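Side-chain contacts in PbSGBP-B lipoprotein (Prevotella bryantii B14, PDB 6D2Y), which probably binds polysaccharide as a surface glycan-binding lipoprotein of a polysaccharide utilization locus, and carries a bound magnesium ion: residues Val347-Val350 with Thr354-Gly357; Asn360-Phe363 with Gly368-Arg371; Pro297-Val302 with Ile332-Pro337; Thr264-Ala269 with Asp276-Glu281. All blocks are in the same frame, centred on the assembly; numbering follows the deposited sequence.

Interaction 1. Residues Val347-Val350 with Thr354-Gly357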
loop_
_atom_site.group_PDB
_atom_site.type_symbol
_atom_site.label_atom_id
_atom_site.label_comp_id
_atom_site.label_asym_id
_atom_site.label_seq_id
_atom_site.Cartn_x
_atom_site.Cartn_y
_atom_site.Cartn_z
ATOM N N VAL A 347 -31.664 5.858 -22.544
ATOM C CA VAL A 347 -32.371 4.901 -21.704
ATOM C C VAL A 347 -32.224 5.310 -20.244
ATOM O O VAL A 347 -31.165 5.788 -19.817
ATOM C CB VAL A 347 -31.827 3.482 -21.951
ATOM C CG1 VAL A 347 -32.323 2.506 -20.892
ATOM C CG2 VAL A 347 -32.201 3.002 -23.348
ATOM N N VAL A 348 -33.298 5.151 -19.474
ATOM C CA VAL A 348 -33.265 5.369 -18.033
ATOM C C VAL A 348 -33.280 4.016 -17.335
ATOM O O VAL A 348 -33.916 3.066 -17.809
ATOM C CB VAL A 348 -34.427 6.264 -17.556
ATOM C CG1 VAL A 348 -34.435 7.571 -18.333
ATOM C CG2 VAL A 348 -35.759 5.550 -17.707
ATOM N N ASP A 349 -32.560 3.923 -16.219
ATOM C CA ASP A 349 -32.448 2.683 -15.470
ATOM C C ASP A 349 -33.405 2.705 -14.279
ATOM O O ASP A 349 -34.194 3.637 -14.102
ATOM C CB ASP A 349 -30.993 2.450 -15.041
ATOM C CG ASP A 349 -30.420 3.594 -14.214
ATOM O OD1 ASP A 349 -31.166 4.529 -13.854
ATOM O OD2 ASP A 349 -29.206 3.553 -13.923
ATOM N N VAL A 350 -33.326 1.674 -13.439
ATOM C CA VAL A 350 -34.229 1.523 -12.301
ATOM C C VAL A 350 -33.889 2.531 -11.212
ATOM O O VAL A 350 -34.541 2.570 -10.163
ATOM C CB VAL A 350 -34.182 0.087 -11.748
ATOM C CG1 VAL A 350 -34.513 -0.910 -12.844
ATOM C CG2 VAL A 350 -32.812 -0.204 -11.155
ATOM N N THR A 354 -30.398 8.861 -16.535
ATOM C CA THR A 354 -30.403 8.843 -17.994
ATOM C C THR A 354 -29.060 8.302 -18.472
ATOM O O THR A 354 -28.032 8.975 -18.351
ATOM C CB THR A 354 -30.670 10.238 -18.550
ATOM O OG1 THR A 354 -31.728 10.853 -17.804
ATOM C CG2 THR A 354 -31.076 10.158 -20.013
ATOM N N LEU A 355 -29.067 7.085 -19.008
ATOM C CA LEU A 355 -27.830 6.432 -19.409
ATOM C C LEU A 355 -27.196 7.144 -20.597
ATOM O O LEU A 355 -27.883 7.673 -21.476
ATOM C CB LEU A 355 -28.085 4.967 -19.763
ATOM C CG LEU A 355 -28.715 4.081 -18.688
ATOM C CD1 LEU A 355 -28.541 2.619 -19.049
ATOM C CD2 LEU A 355 -28.118 4.372 -17.325
ATOM N N ALA A 356 -25.864 7.150 -20.619
ATOM C CA ALA A 356 -25.129 7.776 -21.707
ATOM C C ALA A 356 -24.961 6.865 -22.914
ATOM O O ALA A 356 -24.636 7.358 -24.000
ATOM C CB ALA A 356 -23.753 8.233 -21.218
ATOM N N GLY A 357 -25.176 5.562 -22.757
ATOM C CA GLY A 357 -24.934 4.638 -23.843
ATOM C C GLY A 357 -23.445 4.436 -24.081
ATOM O O GLY A 357 -22.586 4.936 -23.354
#
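The carboxylate of Asp-349 has the methyl CD2 of Leu-355 over one of its faces, displaced toward the OD2 end. CD2 of Leu-355 is 3.7 Å from OD2 of Asp-349 and 3.9 Å from its CG. The oxygens are bound by other groups. OD1 accepts hydrogen bonds from the backbone N of Asn-351 and of Val-353, and OD2 is bonded to the hydroxyl of Tyr-293. These bonds should hold the carboxylate in place and satisfy its buried oxygens. With CG between the backbone N and the carbonyl carbon (chi1 57°), the acid lies close to its own backbone, where OD1 meets the amides that follow. Leu-355 passes across it at a slant. At its other branch, CD1 of Leu-355 is 4.2 Å from CG1 of Val-347, an apolar contact at van der Waals range. The backbone bond is short: Leu-355 N to Val-347 O is 2.6 Å, with an N-H...O angle of 162°. Val-348 and Thr-354 form a single beta bridge, and CG1 of Val-348 lies 4.2 Å from CA of Thr-354. Leu-355 also touches Pro-337 and Ser-341, and the methyl that meets Pro-337 is again CD2. The bond from OD1 of Asp-349 to N of Asn-351 makes an Asx turn. It sits in a tight chain reversal closed by one bridge, within the long loop between strands 330-335 and 372-374 of the glycan-binding domain.

Interaction 2. Residues Asn360-Phe363 with Gly368-Arg371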
loop_
_atom_site.group_PDB
_atom_site.type_symbol
_atom_site.label_atom_id
_atom_site.label_comp_id
_atom_site.label_asym_id
_atom_site.label_seq_id
_atom_site.Cartn_x
_atom_site.Cartn_y
_atom_site.Cartn_z
ATOM N N ASN A 360 -16.757 6.631 -26.098
ATOM C CA ASN A 360 -15.370 6.682 -25.648
ATOM C C ASN A 360 -14.916 8.117 -25.407
ATOM O O ASN A 360 -13.715 8.398 -25.458
ATOM C CB ASN A 360 -14.435 5.987 -26.643
ATOM C CG ASN A 360 -14.555 6.541 -28.049
ATOM O OD1 ASN A 360 -15.163 7.587 -28.272
ATOM N ND2 ASN A 360 -13.959 5.841 -29.008
ATOM N N THR A 361 -15.855 9.027 -25.158
ATOM C CA THR A 361 -15.544 10.417 -24.857
ATOM C C THR A 361 -15.670 10.746 -23.377
ATOM O O THR A 361 -15.206 11.810 -22.953
ATOM C CB THR A 361 -16.467 11.353 -25.652
ATOM O OG1 THR A 361 -17.821 11.172 -25.221
ATOM C CG2 THR A 361 -16.377 11.060 -27.142
ATOM N N TRP A 362 -16.275 9.859 -22.583
ATOM C CA TRP A 362 -16.603 10.201 -21.204
ATOM C C TRP A 362 -15.363 10.326 -20.329
ATOM O O TRP A 362 -15.380 11.069 -19.341
ATOM C CB TRP A 362 -17.561 9.161 -20.623
ATOM C CG TRP A 362 -16.939 7.819 -20.422
ATOM C CD1 TRP A 362 -16.752 6.851 -21.366
ATOM C CD2 TRP A 362 -16.414 7.294 -19.198
ATOM N NE1 TRP A 362 -16.145 5.754 -20.803
ATOM C CE2 TRP A 362 -15.927 6.001 -19.473
ATOM C CE3 TRP A 362 -16.309 7.791 -17.896
ATOM C CZ2 TRP A 362 -15.346 5.199 -18.494
ATOM C CZ3 TRP A 362 -15.729 6.993 -16.927
ATOM C CH2 TRP A 362 -15.257 5.712 -17.230
ATOM N N PHE A 363 -14.284 9.619 -20.662
ATOM C CA PHE A 363 -13.059 9.703 -19.880
ATOM C C PHE A 363 -12.094 10.763 -20.395
ATOM O O PHE A 363 -11.013 10.926 -19.820
ATOM C CB PHE A 363 -12.359 8.336 -19.821
ATOM C CG PHE A 363 -12.022 7.756 -21.166
ATOM C CD1 PHE A 363 -10.820 8.055 -21.785
ATOM C CD2 PHE A 363 -12.899 6.894 -21.803
ATOM C CE1 PHE A 363 -10.505 7.518 -23.019
ATOM C CE2 PHE A 363 -12.589 6.354 -23.037
ATOM C CZ PHE A 363 -11.391 6.666 -23.644
ATOM N N GLY A 368 -12.829 17.787 -15.920
ATOM C CA GLY A 368 -12.191 17.670 -14.623
ATOM C C GLY A 368 -12.438 16.369 -13.893
ATOM O O GLY A 368 -12.270 16.315 -12.672
ATOM N N TRP A 369 -12.816 15.309 -14.607
ATOM C CA TRP A 369 -13.168 14.046 -13.968
ATOM C C TRP A 369 -11.916 13.295 -13.527
ATOM O O TRP A 369 -10.982 13.103 -14.311
ATOM C CB TRP A 369 -13.996 13.177 -14.912
ATOM C CG TRP A 369 -14.443 11.901 -14.272
ATOM C CD1 TRP A 369 -14.091 10.632 -14.633
ATOM C CD2 TRP A 369 -15.316 11.771 -13.145
ATOM N NE1 TRP A 369 -14.699 9.719 -13.803
ATOM C CE2 TRP A 369 -15.455 10.394 -12.882
ATOM C CE3 TRP A 369 -15.998 12.685 -12.335
ATOM C CZ2 TRP A 369 -16.247 9.910 -11.843
ATOM C CZ3 TRP A 369 -16.782 12.202 -11.305
ATOM C CH2 TRP A 369 -16.901 10.829 -11.069
ATOM N N GLY A 370 -11.919 12.842 -12.275
ATOM C CA GLY A 370 -10.730 12.239 -11.699
ATOM C C GLY A 370 -10.577 10.771 -12.068
ATOM O O GLY A 370 -11.536 10.002 -12.068
ATOM N N ARG A 371 -9.342 10.393 -12.383
ATOM C CA ARG A 371 -8.999 8.999 -12.616
ATOM C C ARG A 371 -7.556 8.781 -12.192
ATOM O O ARG A 371 -6.747 9.712 -12.189
ATOM C CB ARG A 371 -9.208 8.596 -14.083
ATOM C CG ARG A 371 -8.004 8.801 -14.991
ATOM C CD ARG A 371 -7.777 10.271 -15.316
ATOM N NE ARG A 371 -9.008 10.953 -15.708
ATOM C CZ ARG A 371 -9.505 10.949 -16.941
ATOM N NH1 ARG A 371 -8.880 10.294 -17.910
ATOM N NH2 ARG A 371 -10.631 11.600 -17.206
#
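The carbonyl oxygen of Phe-363 is gripped by both terminal nitrogens of Arg-371. NH2 of Arg-371 is 2.7 Å from Phe-363 O, and NH1 is 2.9 Å from the same oxygen. The contact ties together the end of the long loop that joins strands 330-335 and 372-374, antiparallel neighbours in one sheet of the beta sandwich. The two donors reach the oxygen differently. NH1 lies in the carbonyl plane, whereas NH2 stands above it, 43° out. The oxygen itself lies almost in the guanidinium plane, at the end of the group. The side of the same guanidinium turns back on its own segment: NE and NH2 of Arg-371 both bond to Trp-369 O, at 3.2 Å and 3.3 Å, from the same face of that carbonyl. Bends at chi2 (-74°) and chi3 (-47°) fold the arginine chain back so that it can serve both oxygens. Four bonds therefore fix the rotation of the guanidinium, and NH1 has a further partner in OE1 of Gln-331. The indoles meet more loosely. CZ3 of Trp-362 is 4.3 Å from NE1 of Trp-369, which lies near the plane of the Trp-362 ring, at its edge. NE1 of Trp-369 is hydrogen-bonded to the backbone oxygen of Phe-334, on strand 330-335. A glycerol lies about 4 Å from the Trp-369 side chain. On the Trp-362 indole, CB of Phe-363 sits 4.2 Å above the plane, over the ring centre.

Interaction 3. Residues Pro297-Val302 with Ile332-Pro337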
loop_
_atom_site.group_PDB
_atom_site.type_symbol
_atom_site.label_atom_id
_atom_site.label_comp_id
_atom_site.label_asym_id
_atom_site.label_seq_id
_atom_site.Cartn_x
_atom_site.Cartn_y
_atom_site.Cartn_z
ATOM N N PRO A 297 -24.090 -6.067 -13.890
ATOM C CA PRO A 297 -24.499 -5.126 -12.843
ATOM C C PRO A 297 -23.499 -3.995 -12.678
ATOM O O PRO A 297 -22.357 -4.053 -13.143
ATOM C CB PRO A 297 -24.549 -5.999 -11.587
ATOM C CG PRO A 297 -23.522 -7.057 -11.847
ATOM C CD PRO A 297 -23.560 -7.324 -13.330
ATOM N N ARG A 298 -23.952 -2.945 -11.997
ATOM C CA ARG A 298 -23.057 -1.863 -11.616
ATOM C C ARG A 298 -22.018 -2.382 -10.631
ATOM O O ARG A 298 -22.322 -3.187 -9.747
ATOM C CB ARG A 298 -23.853 -0.710 -11.000
ATOM C CG ARG A 298 -24.615 0.122 -12.022
ATOM C CD ARG A 298 -25.879 0.749 -11.447
ATOM N NE ARG A 298 -25.607 1.657 -10.336
ATOM C CZ ARG A 298 -26.101 1.507 -9.111
ATOM N NH1 ARG A 298 -26.902 0.486 -8.836
ATOM N NH2 ARG A 298 -25.801 2.380 -8.161
ATOM N N LEU A 299 -20.775 -1.925 -10.792
ATOM C CA LEU A 299 -19.705 -2.412 -9.928
ATOM C C LEU A 299 -19.924 -2.008 -8.476
ATOM O O LEU A 299 -19.483 -2.714 -7.563
ATOM C CB LEU A 299 -18.355 -1.905 -10.431
ATOM C CG LEU A 299 -17.940 -2.464 -11.792
ATOM C CD1 LEU A 299 -16.612 -1.877 -12.225
ATOM C CD2 LEU A 299 -17.864 -3.982 -11.740
ATOM N N CYS A 300 -20.613 -0.889 -8.240
ATOM C CA CYS A 300 -20.896 -0.465 -6.873
ATOM C C CYS A 300 -21.911 -1.367 -6.183
ATOM O O CYS A 300 -22.049 -1.301 -4.957
ATOM C CB CYS A 300 -21.393 0.978 -6.861
ATOM S SG CYS A 300 -22.801 1.282 -7.948
ATOM N N ASP A 301 -22.630 -2.196 -6.940
ATOM C CA ASP A 301 -23.506 -3.203 -6.360
ATOM C C ASP A 301 -22.813 -4.545 -6.175
ATOM O O ASP A 301 -23.307 -5.383 -5.413
ATOM C CB ASP A 301 -24.749 -3.395 -7.236
ATOM C CG ASP A 301 -25.676 -2.198 -7.201
ATOM O OD1 ASP A 301 -25.754 -1.532 -6.147
ATOM O OD2 ASP A 301 -26.327 -1.924 -8.230
ATOM N N VAL A 302 -21.687 -4.764 -6.855
ATOM C CA VAL A 302 -20.942 -6.008 -6.700
ATOM C C VAL A 302 -20.045 -5.951 -5.469
ATOM O O VAL A 302 -19.913 -6.939 -4.738
ATOM C CB VAL A 302 -20.142 -6.303 -7.982
ATOM C CG1 VAL A 302 -19.214 -7.493 -7.778
ATOM C CG2 VAL A 302 -21.089 -6.555 -9.144
ATOM N N ILE A 332 -6.852 4.433 -15.065
ATOM C CA ILE A 332 -7.913 3.597 -14.516
ATOM C C ILE A 332 -9.075 4.520 -14.177
ATOM O O ILE A 332 -8.998 5.305 -13.225
ATOM C CB ILE A 332 -7.429 2.810 -13.292
ATOM C CG1 ILE A 332 -6.144 2.049 -13.632
ATOM C CG2 ILE A 332 -8.504 1.853 -12.808
ATOM C CD1 ILE A 332 -5.382 1.557 -12.422
ATOM N N ILE A 333 -10.152 4.442 -14.956
ATOM C CA ILE A 333 -11.246 5.407 -14.886
ATOM C C ILE A 333 -12.514 4.695 -14.432
ATOM O O ILE A 333 -13.001 3.785 -15.114
ATOM C CB ILE A 333 -11.484 6.107 -16.235
ATOM C CG1 ILE A 333 -10.159 6.462 -16.915
ATOM C CG2 ILE A 333 -12.325 7.357 -16.043
ATOM C CD1 ILE A 333 -9.822 5.564 -18.088
ATOM N N PHE A 334 -13.051 5.121 -13.292
ATOM C CA PHE A 334 -14.379 4.719 -12.854
ATOM C C PHE A 334 -15.409 5.697 -13.402
ATOM O O PHE A 334 -15.127 6.884 -13.586
ATOM C CB PHE A 334 -14.466 4.671 -11.328
ATOM C CG PHE A 334 -13.938 3.398 -10.727
ATOM C CD1 PHE A 334 -14.686 2.234 -10.776
ATOM C CD2 PHE A 334 -12.705 3.370 -10.093
ATOM C CE1 PHE A 334 -14.212 1.064 -10.219
ATOM C CE2 PHE A 334 -12.225 2.202 -9.533
ATOM C CZ PHE A 334 -12.978 1.047 -9.597
ATOM N N GLY A 335 -16.606 5.193 -13.658
ATOM C CA GLY A 335 -17.642 6.014 -14.260
ATOM C C GLY A 335 -19.017 5.643 -13.761
ATOM O O GLY A 335 -19.284 4.489 -13.410
ATOM N N SER A 336 -19.894 6.636 -13.732
ATOM C CA SER A 336 -21.295 6.488 -13.387
ATOM C C SER A 336 -22.103 6.127 -14.625
ATOM O O SER A 336 -21.638 6.299 -15.756
ATOM C CB SER A 336 -21.821 7.787 -12.775
ATOM O OG SER A 336 -21.873 8.824 -13.741
ATOM N N PRO A 337 -23.323 5.607 -14.451
ATOM C CA PRO A 337 -24.184 5.372 -15.619
ATOM C C PRO A 337 -24.485 6.641 -16.390
ATOM O O PRO A 337 -24.761 6.567 -17.598
ATOM C CB PRO A 337 -25.458 4.775 -15.004
ATOM C CG PRO A 337 -25.021 4.205 -13.713
ATOM C CD PRO A 337 -23.957 5.131 -13.208
#
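CD1 of Leu-299 meets the ring of Phe-334 at its edge, near the ring plane, 4.3 Å from CE1. The second touch is also apolar: CD of Arg-298 is 4.2 Å from CG of Pro-337. The contact sets the turn at 297-302 against strand 330-335 and the loop after it, in the beta sandwich of the glycan-binding domain. Phe-334 is on strand 330-335 and its side chain also touches Leu-313 on strand 311-318, so it lies between two sheets. Leu-299 brings the short, weakly bonded helix 299-302 against this core. Leu-424 touches both Leu-299 and Phe-334, and Phe-421 packs edge-to-face with the Phe-334 ring. The backbones of Leu-299 and Gly-335 both bond to Ser-422, which helps to hold the two segments at this spacing. Pro-337 also rests on Tyr-293. Farther out, the head of Arg-298 turns back along its own segment. A chi3 of 61° turns the chain at the CG-CD bond, leaving the aliphatic part against the proline ring while the charged end goes to the helix. There NH1 of Arg-298 makes a salt bridge of 2.6 Å with OD2 of Asp-301. The guanidinium is also covered on one face, where SG of Cys-300 stands 3.0 Å above the plane, offset toward the rim.

Interaction 4. Residues Thr264-Ala269 with Asp276-Glu281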
loop_
_atom_site.group_PDB
_atom_site.type_symbol
_atom_site.label_atom_id
_atom_site.label_comp_id
_atom_site.label_asym_id
_atom_site.label_seq_id
_atom_site.Cartn_x
_atom_site.Cartn_y
_atom_site.Cartn_z
ATOM N N THR A 264 1.932 -10.054 -27.914
ATOM C CA THR A 264 3.278 -10.160 -28.460
ATOM C C THR A 264 3.365 -9.449 -29.804
ATOM O O THR A 264 2.566 -9.707 -30.708
ATOM C CB THR A 264 3.673 -11.628 -28.615
ATOM O OG1 THR A 264 3.200 -12.372 -27.485
ATOM C CG2 THR A 264 5.187 -11.764 -28.710
ATOM N N GLY A 265 4.340 -8.550 -29.931
ATOM C CA GLY A 265 4.568 -7.840 -31.171
ATOM C C GLY A 265 3.660 -6.658 -31.426
ATOM O O GLY A 265 3.837 -5.973 -32.443
ATOM N N VAL A 266 2.695 -6.391 -30.549
ATOM C CA VAL A 266 1.803 -5.245 -30.704
ATOM C C VAL A 266 2.529 -4.011 -30.176
ATOM O O VAL A 266 2.799 -3.902 -28.979
ATOM C CB VAL A 266 0.473 -5.463 -29.975
ATOM C CG1 VAL A 266 -0.515 -4.368 -30.342
ATOM C CG2 VAL A 266 -0.090 -6.830 -30.316
ATOM N N THR A 267 2.835 -3.076 -31.072
ATOM C CA THR A 267 3.692 -1.949 -30.732
ATOM C C THR A 267 2.898 -0.843 -30.049
ATOM O O THR A 267 1.807 -0.472 -30.497
ATOM C CB THR A 267 4.378 -1.410 -31.987
ATOM O OG1 THR A 267 5.268 -2.406 -32.504
ATOM C CG2 THR A 267 5.173 -0.150 -31.672
HETATM N N MSE A 268 3.500 -0.267 -29.011
HETATM C CA MSE A 268 2.924 0.844 -28.279
HETATM C C MSE A 268 3.847 1.994 -28.576
HETATM O O MSE A 268 5.071 1.857 -28.359
HETATM C CB MSE A 268 2.921 0.545 -26.787
HETATM C CG MSE A 268 3.100 1.820 -25.973
HETATM SE SE MSE A 268 1.371 2.753 -25.824
HETATM C CE MSE A 268 0.868 2.116 -24.029
ATOM N N ALA A 269 3.316 3.113 -29.061
ATOM C CA ALA A 269 4.148 4.255 -29.414
ATOM C C ALA A 269 4.733 4.912 -28.169
ATOM O O ALA A 269 4.167 4.844 -27.075
ATOM C CB ALA A 269 3.346 5.277 -30.217
ATOM N N ASP A 276 -6.776 1.444 -29.155
ATOM C CA ASP A 276 -7.749 0.653 -28.404
ATOM C C ASP A 276 -7.286 -0.771 -28.116
ATOM O O ASP A 276 -7.986 -1.494 -27.392
ATOM C CB ASP A 276 -9.094 0.601 -29.144
ATOM C CG ASP A 276 -9.599 1.973 -29.549
ATOM O OD1 ASP A 276 -10.128 2.118 -30.668
ATOM O OD2 ASP A 276 -9.443 2.915 -28.728
ATOM N N GLU A 277 -6.140 -1.192 -28.661
ATOM C CA GLU A 277 -5.589 -2.489 -28.298
ATOM C C GLU A 277 -5.229 -2.566 -26.821
ATOM O O GLU A 277 -5.112 -3.671 -26.281
ATOM C CB GLU A 277 -4.352 -2.801 -29.139
ATOM C CG GLU A 277 -4.644 -3.174 -30.582
ATOM C CD GLU A 277 -5.125 -4.606 -30.722
ATOM O OE1 GLU A 277 -4.729 -5.451 -29.891
ATOM O OE2 GLU A 277 -5.890 -4.890 -31.670
ATOM N N PHE A 278 -5.046 -1.426 -26.158
ATOM C CA PHE A 278 -4.694 -1.374 -24.743
ATOM C C PHE A 278 -5.821 -0.781 -23.904
ATOM O O PHE A 278 -5.587 0.003 -22.984
ATOM C CB PHE A 278 -3.406 -0.583 -24.535
ATOM C CG PHE A 278 -2.372 -0.810 -25.603
ATOM C CD1 PHE A 278 -1.617 -1.972 -25.607
ATOM C CD2 PHE A 278 -2.134 0.143 -26.580
ATOM C CE1 PHE A 278 -0.657 -2.190 -26.582
ATOM C CE2 PHE A 278 -1.175 -0.067 -27.554
ATOM C CZ PHE A 278 -0.435 -1.236 -27.556
ATOM N N SER A 279 -7.060 -1.148 -24.215
ATOM C CA SER A 279 -8.226 -0.666 -23.484
ATOM C C SER A 279 -9.062 -1.853 -23.026
ATOM O O SER A 279 -9.521 -2.647 -23.852
ATOM C CB SER A 279 -9.070 0.275 -24.349
ATOM O OG SER A 279 -10.270 0.633 -23.684
ATOM N N PHE A 280 -9.246 -1.977 -21.716
ATOM C CA PHE A 280 -10.233 -2.885 -21.147
ATOM C C PHE A 280 -11.423 -2.059 -20.682
ATOM O O PHE A 280 -11.248 -1.042 -20.001
ATOM C CB PHE A 280 -9.658 -3.690 -19.980
ATOM C CG PHE A 280 -10.700 -4.418 -19.181
ATOM C CD1 PHE A 280 -11.127 -3.921 -17.960
ATOM C CD2 PHE A 280 -11.259 -5.595 -19.652
ATOM C CE1 PHE A 280 -12.094 -4.584 -17.221
ATOM C CE2 PHE A 280 -12.226 -6.266 -18.918
ATOM C CZ PHE A 280 -12.643 -5.759 -17.701
ATOM N N GLU A 281 -12.627 -2.485 -21.056
ATOM C CA GLU A 281 -13.835 -1.717 -20.787
ATOM C C GLU A 281 -14.905 -2.627 -20.205
ATOM O O GLU A 281 -15.328 -3.587 -20.858
ATOM C CB GLU A 281 -14.344 -1.035 -22.062
ATOM C CG GLU A 281 -13.294 -0.204 -22.794
ATOM C CD GLU A 281 -13.484 -0.197 -24.304
ATOM O OE1 GLU A 281 -14.433 -0.847 -24.793
ATOM O OE2 GLU A 281 -12.686 0.466 -25.000
#
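A chi1 of -38° puts CG of Phe-278 beside its backbone N, anti to the carbonyl carbon, and directs the ring at residues 266-268. Selenomethionine Met-268 bends at chi2 (81°) and again at chi3, which curls its end over the ring. Its CE lies over one face. SE is 4.7 Å from the ring centroid and 33° off the ring normal, an oblique Met-aromatic contact. Nearer the backbone, CB of Met-268 is 3.9 Å from CZ of Phe-278. The backbone oxygen of Thr-267 approaches the same CZ at 3.8 Å, at the ring edge and in its plane. Phe-278 directly precedes strand 279-282, an outermost strand of its sheet in the sandwich, and the contact joins that strand to the loop after strand 258-261. The Phe-278 ring also touches Ile-261 on strand 258-261 and Leu-428 on strand 423-428. Val-266 runs alongside the phenyl, pointing the other way. Its methyl CG1 is 4.2 Å from CZ of Phe-278 and 4.3 Å from CG of Glu-277. On the face opposite Met-268 CE, CB of Glu-277 sits 4.3 Å above the Phe-278 ring, over its centre.

Interactions 1, 2 and 3 form a connected group around residues 332-337. Interaction 3 is the middle of it: its centre is about 14 Å from that of interaction 1 and about 13 Å from that of interaction 2. Ala-356 N probably bonds to Pro-337 O (3.3 Å), and CD2 of Leu-355 packs on CB of Pro-337. Toward interaction 2, CZ3 of Trp-362 is 3.4 Å from CA of Gly-335. Interaction 4 stands apart, its nearest atoms about 5 Å from interaction 2, but strand 279-282 belongs to the same sheet as strand 330-335. The magnesium site is separate: the side chain of Leu-299 is about 11 Å from that of its ligand Asp-225.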